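Local structure of Old Yellow Enzyme (Pichia, 6AGZ) at residues Leu63-Ala68 against His106-Leu111; Ala237-Pro242 against Tyr281-Glu286. The protein probably catalyses the asymmetric reduction of the carbon-carbon double bond of enones, using bound FMN to pass on hydride from a reduced nicotinamide cofactor. One frame throughout, in Å; residues are numbered along the deposited sequence.

Contact 1: Leu63-Ala68 against His106-Leu111; sequences LLITEA and HISMQL. With FMN (flavin mononucleotide), chain C.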
loop_
_atom_site.group_PDB
_atom_site.type_symbol
_atom_site.label_atom_id
_atom_site.label_comp_id
_atom_site.label_asym_id
_atom_site.label_seq_id
_atom_site.Cartn_x
_atom_site.Cartn_y
_atom_site.Cartn_z
ATOM N N LEU A 63 -24.830 8.127 -13.440
ATOM C CA LEU A 63 -24.525 6.747 -13.793
ATOM C C LEU A 63 -25.274 5.788 -12.876
ATOM O O LEU A 63 -25.286 5.968 -11.653
ATOM C CB LEU A 63 -23.022 6.473 -13.706
ATOM C CG LEU A 63 -22.597 5.035 -14.026
ATOM C CD1 LEU A 63 -22.836 4.712 -15.493
ATOM C CD2 LEU A 63 -21.142 4.792 -13.646
ATOM N N LEU A 64 -25.895 4.777 -13.473
ATOM C CA LEU A 64 -26.424 3.631 -12.752
ATOM C C LEU A 64 -25.550 2.419 -13.042
ATOM O O LEU A 64 -24.977 2.294 -14.127
ATOM C CB LEU A 64 -27.872 3.333 -13.156
ATOM C CG LEU A 64 -28.900 4.467 -13.117
ATOM C CD1 LEU A 64 -30.250 3.965 -13.606
ATOM C CD2 LEU A 64 -29.022 5.052 -11.721
ATOM N N ILE A 65 -25.438 1.527 -12.064
ATOM C CA ILE A 65 -24.730 0.266 -12.238
ATOM C C ILE A 65 -25.696 -0.862 -11.916
ATOM O O ILE A 65 -26.329 -0.858 -10.854
ATOM C CB ILE A 65 -23.467 0.181 -11.363
ATOM C CG1 ILE A 65 -22.592 1.417 -11.571
ATOM C CG2 ILE A 65 -22.677 -1.071 -11.709
ATOM C CD1 ILE A 65 -21.313 1.400 -10.766
ATOM N N THR A 66 -25.812 -1.817 -12.833
ATOM C CA THR A 66 -26.765 -2.898 -12.662
ATOM C C THR A 66 -26.363 -3.799 -11.502
ATOM O O THR A 66 -25.202 -3.852 -11.087
ATOM C CB THR A 66 -26.869 -3.747 -13.928
ATOM O OG1 THR A 66 -25.686 -4.545 -14.067
ATOM C CG2 THR A 66 -27.022 -2.867 -15.145
ATOM N N GLU A 67 -27.358 -4.510 -10.980
ATOM C CA GLU A 67 -27.109 -5.651 -10.116
ATOM C C GLU A 67 -26.079 -6.574 -10.754
ATOM O O GLU A 67 -26.003 -6.698 -11.981
ATOM C CB GLU A 67 -28.415 -6.405 -9.882
ATOM C CG GLU A 67 -29.112 -6.749 -11.191
ATOM C CD GLU A 67 -30.609 -6.898 -11.049
ATOM O OE1 GLU A 67 -31.069 -8.016 -10.737
ATOM O OE2 GLU A 67 -31.325 -5.892 -11.248
ATOM N N ALA A 68 -25.269 -7.211 -9.913
ATOM C CA ALA A 68 -24.248 -8.125 -10.406
ATOM C C ALA A 68 -24.878 -9.211 -11.271
ATOM O O ALA A 68 -25.792 -9.918 -10.837
ATOM C CB ALA A 68 -23.492 -8.740 -9.233
ATOM N N HIS A 106 -27.160 7.180 -17.693
ATOM C CA HIS A 106 -26.205 6.241 -18.257
ATOM C C HIS A 106 -26.076 5.054 -17.314
ATOM O O HIS A 106 -26.347 5.159 -16.115
ATOM C CB HIS A 106 -24.846 6.913 -18.484
ATOM C CG HIS A 106 -24.951 8.299 -19.041
ATOM N ND1 HIS A 106 -24.819 8.574 -20.385
ATOM C CD2 HIS A 106 -25.188 9.487 -18.436
ATOM C CE1 HIS A 106 -24.963 9.873 -20.583
ATOM N NE2 HIS A 106 -25.188 10.449 -19.416
ATOM N N ILE A 107 -25.664 3.913 -17.860
ATOM C CA ILE A 107 -25.712 2.662 -17.114
ATOM C C ILE A 107 -24.502 1.799 -17.450
ATOM O O ILE A 107 -24.075 1.717 -18.607
ATOM C CB ILE A 107 -27.033 1.906 -17.379
ATOM C CG1 ILE A 107 -27.151 0.684 -16.468
ATOM C CG2 ILE A 107 -27.161 1.521 -18.850
ATOM C CD1 ILE A 107 -28.544 0.097 -16.430
ATOM N N SER A 108 -23.941 1.172 -16.418
ATOM C CA SER A 108 -22.891 0.175 -16.541
ATOM C C SER A 108 -23.396 -1.143 -15.970
ATOM O O SER A 108 -24.171 -1.159 -15.011
ATOM C CB SER A 108 -21.618 0.612 -15.801
ATOM O OG SER A 108 -20.703 -0.462 -15.664
ATOM N N MET A 109 -22.968 -2.250 -16.567
ATOM C CA MET A 109 -23.333 -3.577 -16.087
ATOM C C MET A 109 -22.148 -4.198 -15.360
ATOM O O MET A 109 -21.050 -4.289 -15.919
ATOM C CB MET A 109 -23.784 -4.488 -17.228
ATOM C CG MET A 109 -23.801 -5.961 -16.827
ATOM S SD MET A 109 -24.594 -7.072 -18.004
ATOM C CE MET A 109 -26.322 -6.787 -17.640
ATOM N N GLN A 110 -22.373 -4.626 -14.120
ATOM C CA GLN A 110 -21.370 -5.368 -13.372
ATOM C C GLN A 110 -21.512 -6.852 -13.682
ATOM O O GLN A 110 -22.620 -7.396 -13.645
ATOM C CB GLN A 110 -21.510 -5.124 -11.868
ATOM C CG GLN A 110 -20.352 -5.685 -11.058
ATOM C CD GLN A 110 -20.639 -5.732 -9.571
ATOM O OE1 GLN A 110 -21.688 -6.213 -9.147
ATOM N NE2 GLN A 110 -19.706 -5.230 -8.770
ATOM N N LEU A 111 -20.392 -7.501 -13.993
ATOM C CA LEU A 111 -20.375 -8.921 -14.317
ATOM C C LEU A 111 -20.016 -9.731 -13.078
ATOM O O LEU A 111 -19.012 -9.449 -12.416
ATOM C CB LEU A 111 -19.386 -9.216 -15.444
ATOM C CG LEU A 111 -19.752 -8.679 -16.828
ATOM C CD1 LEU A 111 -18.752 -9.168 -17.869
ATOM C CD2 LEU A 111 -21.172 -9.074 -17.209
HETATM N N1 FMN C . -22.029 -4.786 -4.419
HETATM C C2 FMN C . -21.558 -5.357 -5.586
HETATM O O2 FMN C . -20.424 -5.094 -5.985
HETATM N N3 FMN C . -22.353 -6.224 -6.307
HETATM C C4 FMN C . -23.623 -6.521 -5.862
HETATM O O4 FMN C . -24.339 -7.293 -6.499
HETATM C C4A FMN C . -24.099 -5.948 -4.690
HETATM N N5 FMN C . -25.367 -6.248 -4.249
HETATM C C5A FMN C . -25.847 -5.680 -3.089
HETATM C C6 FMN C . -27.129 -5.988 -2.651
HETATM C C7 FMN C . -27.620 -5.422 -1.482
HETATM C C7M FMN C . -29.004 -5.753 -1.012
HETATM C C8 FMN C . -26.829 -4.548 -0.748
HETATM C C8M FMN C . -27.359 -3.936 0.515
HETATM C C9 FMN C . -25.547 -4.243 -1.185
HETATM C C9A FMN C . -25.051 -4.806 -2.358
HETATM N N10 FMN C . -23.774 -4.506 -2.798
HETATM C C10 FMN C . -23.298 -5.077 -3.964
HETATM C "C1'" FMN C . -22.912 -3.552 -2.019
HETATM C "C2'" FMN C . -23.277 -2.132 -2.462
HETATM O "O2'" FMN C . -22.987 -1.985 -3.835
HETATM C "C3'" FMN C . -22.563 -1.046 -1.660
HETATM O "O3'" FMN C . -21.171 -1.128 -1.868
HETATM C "C4'" FMN C . -22.878 -1.164 -0.172
HETATM O "O4'" FMN C . -24.268 -1.326 0.005
HETATM C "C5'" FMN C . -22.430 0.069 0.602
HETATM O "O5'" FMN C . -23.005 1.222 0.026
HETATM P P FMN C . -24.167 2.019 0.804
HETATM O O1P FMN C . -23.696 2.334 2.204
HETATM O O2P FMN C . -24.480 3.305 0.078
HETATM O O3P FMN C . -25.404 1.156 0.857
#

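Contact 2: Ala237-Pro242 against Tyr281-Glu286; sequences AVRLSP and YVSIVE. With FMN (flavin mononucleotide), chain C.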
loop_
_atom_site.group_PDB
_atom_site.type_symbol
_atom_site.label_atom_id
_atom_site.label_comp_id
_atom_site.label_asym_id
_atom_site.label_seq_id
_atom_site.Cartn_x
_atom_site.Cartn_y
_atom_site.Cartn_z
ATOM N N ALA A 237 -14.496 -1.371 -16.271
ATOM C CA ALA A 237 -14.275 -0.973 -14.890
ATOM C C ALA A 237 -14.039 -2.229 -14.059
ATOM O O ALA A 237 -14.065 -3.350 -14.572
ATOM C CB ALA A 237 -15.455 -0.160 -14.355
ATOM N N VAL A 238 -13.815 -2.032 -12.760
ATOM C CA VAL A 238 -13.552 -3.137 -11.845
ATOM C C VAL A 238 -13.875 -2.664 -10.437
ATOM O O VAL A 238 -13.760 -1.474 -10.126
ATOM C CB VAL A 238 -12.086 -3.630 -11.971
ATOM C CG1 VAL A 238 -11.113 -2.547 -11.523
ATOM C CG2 VAL A 238 -11.871 -4.919 -11.186
ATOM N N ARG A 239 -14.297 -3.595 -9.585
ATOM C CA ARG A 239 -14.541 -3.297 -8.180
ATOM C C ARG A 239 -13.644 -4.156 -7.301
ATOM O O ARG A 239 -13.474 -5.353 -7.550
ATOM C CB ARG A 239 -16.006 -3.516 -7.796
ATOM C CG ARG A 239 -16.317 -3.045 -6.383
ATOM C CD ARG A 239 -17.803 -3.005 -6.101
ATOM N NE ARG A 239 -18.167 -1.787 -5.384
ATOM C CZ ARG A 239 -19.340 -1.585 -4.795
ATOM N NH1 ARG A 239 -20.270 -2.528 -4.827
ATOM N NH2 ARG A 239 -19.580 -0.444 -4.169
ATOM N N LEU A 240 -13.075 -3.532 -6.270
ATOM C CA LEU A 240 -12.185 -4.196 -5.329
ATOM C C LEU A 240 -12.609 -3.861 -3.905
ATOM O O LEU A 240 -13.115 -2.769 -3.631
ATOM C CB LEU A 240 -10.723 -3.776 -5.550
ATOM C CG LEU A 240 -10.155 -3.981 -6.956
ATOM C CD1 LEU A 240 -8.873 -3.182 -7.139
ATOM C CD2 LEU A 240 -9.909 -5.457 -7.227
ATOM N N SER A 241 -12.396 -4.813 -2.999
ATOM C CA SER A 241 -12.728 -4.647 -1.582
ATOM C C SER A 241 -11.582 -5.188 -0.742
ATOM O O SER A 241 -11.674 -6.272 -0.153
ATOM C CB SER A 241 -14.042 -5.353 -1.236
ATOM O OG SER A 241 -13.926 -6.754 -1.413
ATOM N N PRO A 242 -10.473 -4.447 -0.659
ATOM C CA PRO A 242 -9.279 -4.983 0.018
ATOM C C PRO A 242 -9.493 -5.322 1.484
ATOM O O PRO A 242 -8.887 -6.281 1.979
ATOM C CB PRO A 242 -8.249 -3.857 -0.151
ATOM C CG PRO A 242 -8.739 -3.056 -1.316
ATOM C CD PRO A 242 -10.231 -3.116 -1.237
ATOM N N TYR A 281 -13.509 3.610 -14.719
ATOM C CA TYR A 281 -13.436 3.924 -13.300
ATOM C C TYR A 281 -12.997 2.682 -12.539
ATOM O O TYR A 281 -13.084 1.559 -13.042
ATOM C CB TYR A 281 -14.778 4.438 -12.762
ATOM C CG TYR A 281 -15.919 3.446 -12.862
ATOM C CD1 TYR A 281 -16.700 3.368 -14.009
ATOM C CD2 TYR A 281 -16.224 2.597 -11.804
ATOM C CE1 TYR A 281 -17.747 2.469 -14.103
ATOM C CE2 TYR A 281 -17.268 1.694 -11.888
ATOM C CZ TYR A 281 -18.026 1.634 -13.039
ATOM O OH TYR A 281 -19.064 0.736 -13.128
ATOM N N VAL A 282 -12.512 2.905 -11.320
ATOM C CA VAL A 282 -12.222 1.841 -10.367
ATOM C C VAL A 282 -13.139 2.033 -9.168
ATOM O O VAL A 282 -13.163 3.114 -8.569
ATOM C CB VAL A 282 -10.744 1.839 -9.937
ATOM C CG1 VAL A 282 -10.519 0.840 -8.815
ATOM C CG2 VAL A 282 -9.849 1.515 -11.121
ATOM N N SER A 283 -13.893 0.992 -8.825
ATOM C CA SER A 283 -14.883 1.061 -7.758
ATOM C C SER A 283 -14.301 0.479 -6.475
ATOM O O SER A 283 -13.775 -0.637 -6.477
ATOM C CB SER A 283 -16.156 0.311 -8.148
ATOM O OG SER A 283 -17.146 0.446 -7.145
ATOM N N ILE A 284 -14.400 1.240 -5.385
ATOM C CA ILE A 284 -13.850 0.855 -4.095
ATOM C C ILE A 284 -14.895 1.062 -3.008
ATOM O O ILE A 284 -15.763 1.939 -3.095
ATOM C CB ILE A 284 -12.553 1.631 -3.754
ATOM C CG1 ILE A 284 -12.852 3.095 -3.425
ATOM C CG2 ILE A 284 -11.552 1.539 -4.898
ATOM C CD1 ILE A 284 -11.628 3.866 -2.982
ATOM N N VAL A 285 -14.794 0.239 -1.969
ATOM C CA VAL A 285 -15.732 0.226 -0.854
ATOM C C VAL A 285 -15.054 0.853 0.357
ATOM O O VAL A 285 -13.955 0.439 0.747
ATOM C CB VAL A 285 -16.204 -1.205 -0.540
ATOM C CG1 VAL A 285 -16.885 -1.250 0.816
ATOM C CG2 VAL A 285 -17.135 -1.697 -1.637
ATOM N N GLU A 286 -15.709 1.851 0.943
ATOM C CA GLU A 286 -15.163 2.499 2.122
ATOM C C GLU A 286 -15.282 1.575 3.332
ATOM O O GLU A 286 -16.327 0.947 3.534
ATOM C CB GLU A 286 -15.881 3.819 2.392
ATOM C CG GLU A 286 -15.662 4.869 1.313
ATOM C CD GLU A 286 -14.192 5.184 1.100
ATOM O OE1 GLU A 286 -13.528 5.645 2.054
ATOM O OE2 GLU A 286 -13.696 4.965 -0.025
HETATM N N1 FMN C . -22.029 -4.786 -4.419
HETATM C C2 FMN C . -21.558 -5.357 -5.586
HETATM O O2 FMN C . -20.424 -5.094 -5.985
HETATM N N3 FMN C . -22.353 -6.224 -6.307
HETATM C C4 FMN C . -23.623 -6.521 -5.862
HETATM O O4 FMN C . -24.339 -7.293 -6.499
HETATM C C4A FMN C . -24.099 -5.948 -4.690
HETATM N N5 FMN C . -25.367 -6.248 -4.249
HETATM C C5A FMN C . -25.847 -5.680 -3.089
HETATM C C6 FMN C . -27.129 -5.988 -2.651
HETATM C C7 FMN C . -27.620 -5.422 -1.482
HETATM C C7M FMN C . -29.004 -5.753 -1.012
HETATM C C8 FMN C . -26.829 -4.548 -0.748
HETATM C C8M FMN C . -27.359 -3.936 0.515
HETATM C C9 FMN C . -25.547 -4.243 -1.185
HETATM C C9A FMN C . -25.051 -4.806 -2.358
HETATM N N10 FMN C . -23.774 -4.506 -2.798
HETATM C C10 FMN C . -23.298 -5.077 -3.964
HETATM C "C1'" FMN C . -22.912 -3.552 -2.019
HETATM C "C2'" FMN C . -23.277 -2.132 -2.462
HETATM O "O2'" FMN C . -22.987 -1.985 -3.835
HETATM C "C3'" FMN C . -22.563 -1.046 -1.660
HETATM O "O3'" FMN C . -21.171 -1.128 -1.868
HETATM C "C4'" FMN C . -22.878 -1.164 -0.172
HETATM O "O4'" FMN C . -24.268 -1.326 0.005
HETATM C "C5'" FMN C . -22.430 0.069 0.602
HETATM O "O5'" FMN C . -23.005 1.222 0.026
HETATM P P FMN C . -24.167 2.019 0.804
HETATM O O1P FMN C . -23.696 2.334 2.204
HETATM O O2P FMN C . -24.480 3.305 0.078
HETATM O O3P FMN C . -25.404 1.156 0.857
HETATM O O HOH W 1 -17.649 1.373 -4.865
HETATM O O HOH W 2 -12.668 -1.072 -1.715
#

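Contact 1: Leu63-Ala68 against His106-Leu111
The flat carboxamide of Gln110 has the CB of Ala68 oblique to its oxygen, off the amide plane, while its outer end meets the flavin pyrimidine at two points. FMN N3 donates to Gln110 OE1 at 2.9 Å, and Gln110 NE2 donates to FMN O2 with an N-H...O angle of 169°. The paired donor and acceptor fix which end of the amide carries oxygen, and NE2 has a further, weak bond to Glu185. The setting is a TIM barrel: strand 63-70, helix 87-102 and strand 106-112 form one beta-alpha-beta unit, and the flavin lies past the C-terminal ends of the paired segments. Gln110 reaches the flavin because CG is anti to the backbone N (chi1 -170°) and the chain stays extended beyond it. The same OE1 lies 3.1 Å from Ala68 CB, which also abuts FMN O4, so both segments border the pyrimidine.

Further back, the parallel pairing rests on three backbone bonds, Leu64 N to His106 O, Ser108 N to Leu64 O and Thr66 N to Ser108 O, the last at 2.8 Å. Ile65 and Ser108 share one face of the sheet, whereas Leu64 and Ile107 turn to the other, where they reach helices 47-57 and 87-102 respectively. Beyond the last of these bonds, the Thr66 side chain bridges the segments. It crosses the Ile107 side chain at about a right angle, CG2 touching Ile107 CD1 at 3.6 Å. Met109 packs its CB and CG against Thr66 OG1. With chi1 73°, that hydroxyl sits between its own backbone N and carbonyl carbon, donating to Glu67 O at 3.0 Å and receiving a weak bond from Gln110 N at 3.3 Å.

Contact 2: Ala237-Pro242 against Tyr281-Glu286
Apolar contact joins Ala237 to Tyr281, the methyl over the phenol ring's middle in CH-pi contact, CB 3.4 Å from the ring centroid and 12° off its normal. For this, Tyr281 CG sits between the backbone N and carbonyl carbon (chi1 62°). On the other sheet face, Val238 CG1 meets Val282 CG2. Backbone bonds run from Ser283 N to Val238 O at 2.8 Å and from Leu240 N to Ser283 O at 3.0 Å, joining the fifth and sixth strands of the TIM barrel, while buried Val238 N and Tyr281 O have no hydrogen-bond partner in the model. The polar contacts gather on Arg239. Val285 CG2 lies over one face of its guanidinium, offset toward the rim, with FMN N1 and a water at the edge, in plane. NH1 donates to FMN O2 at 2.8 Å and to FMN O2' at 2.9 Å, and the guanidinium's positive charge would probably polarise the pyrimidine end of the flavin. An alanine in place of Arg239 would probably leave FMN O2 and O2' without this donor and open a gap beside Val285. That water accepts from NH2, donates to Ile284 O and bonds Ser283 OG, which also receives a weak bond from Arg239 NE.

In the fold
Contacts 1 and 2 are both buried in one eight-stranded barrel, but they hold different strands: 63-70 with 106-112, and 236-240 with 281-285. Strand 183-187 lies between the two pairs in the sheet. Their centres are 13 Å apart, and they meet across the barrel interior, where Ser108 OG and Tyr281 OH, 3.2 Å apart, probably hydrogen-bond; Tyr281 OH also bonds Glu185. Both end on the same flavin, which contact 1 recognises through a neutral amide, contact 2 through a cation that also reaches the ribityl chain. In contact 1 a threonine hydroxyl continues the link between strands through a weak bond, whereas in contact 2 a water joins Leu240 O to Val285 N.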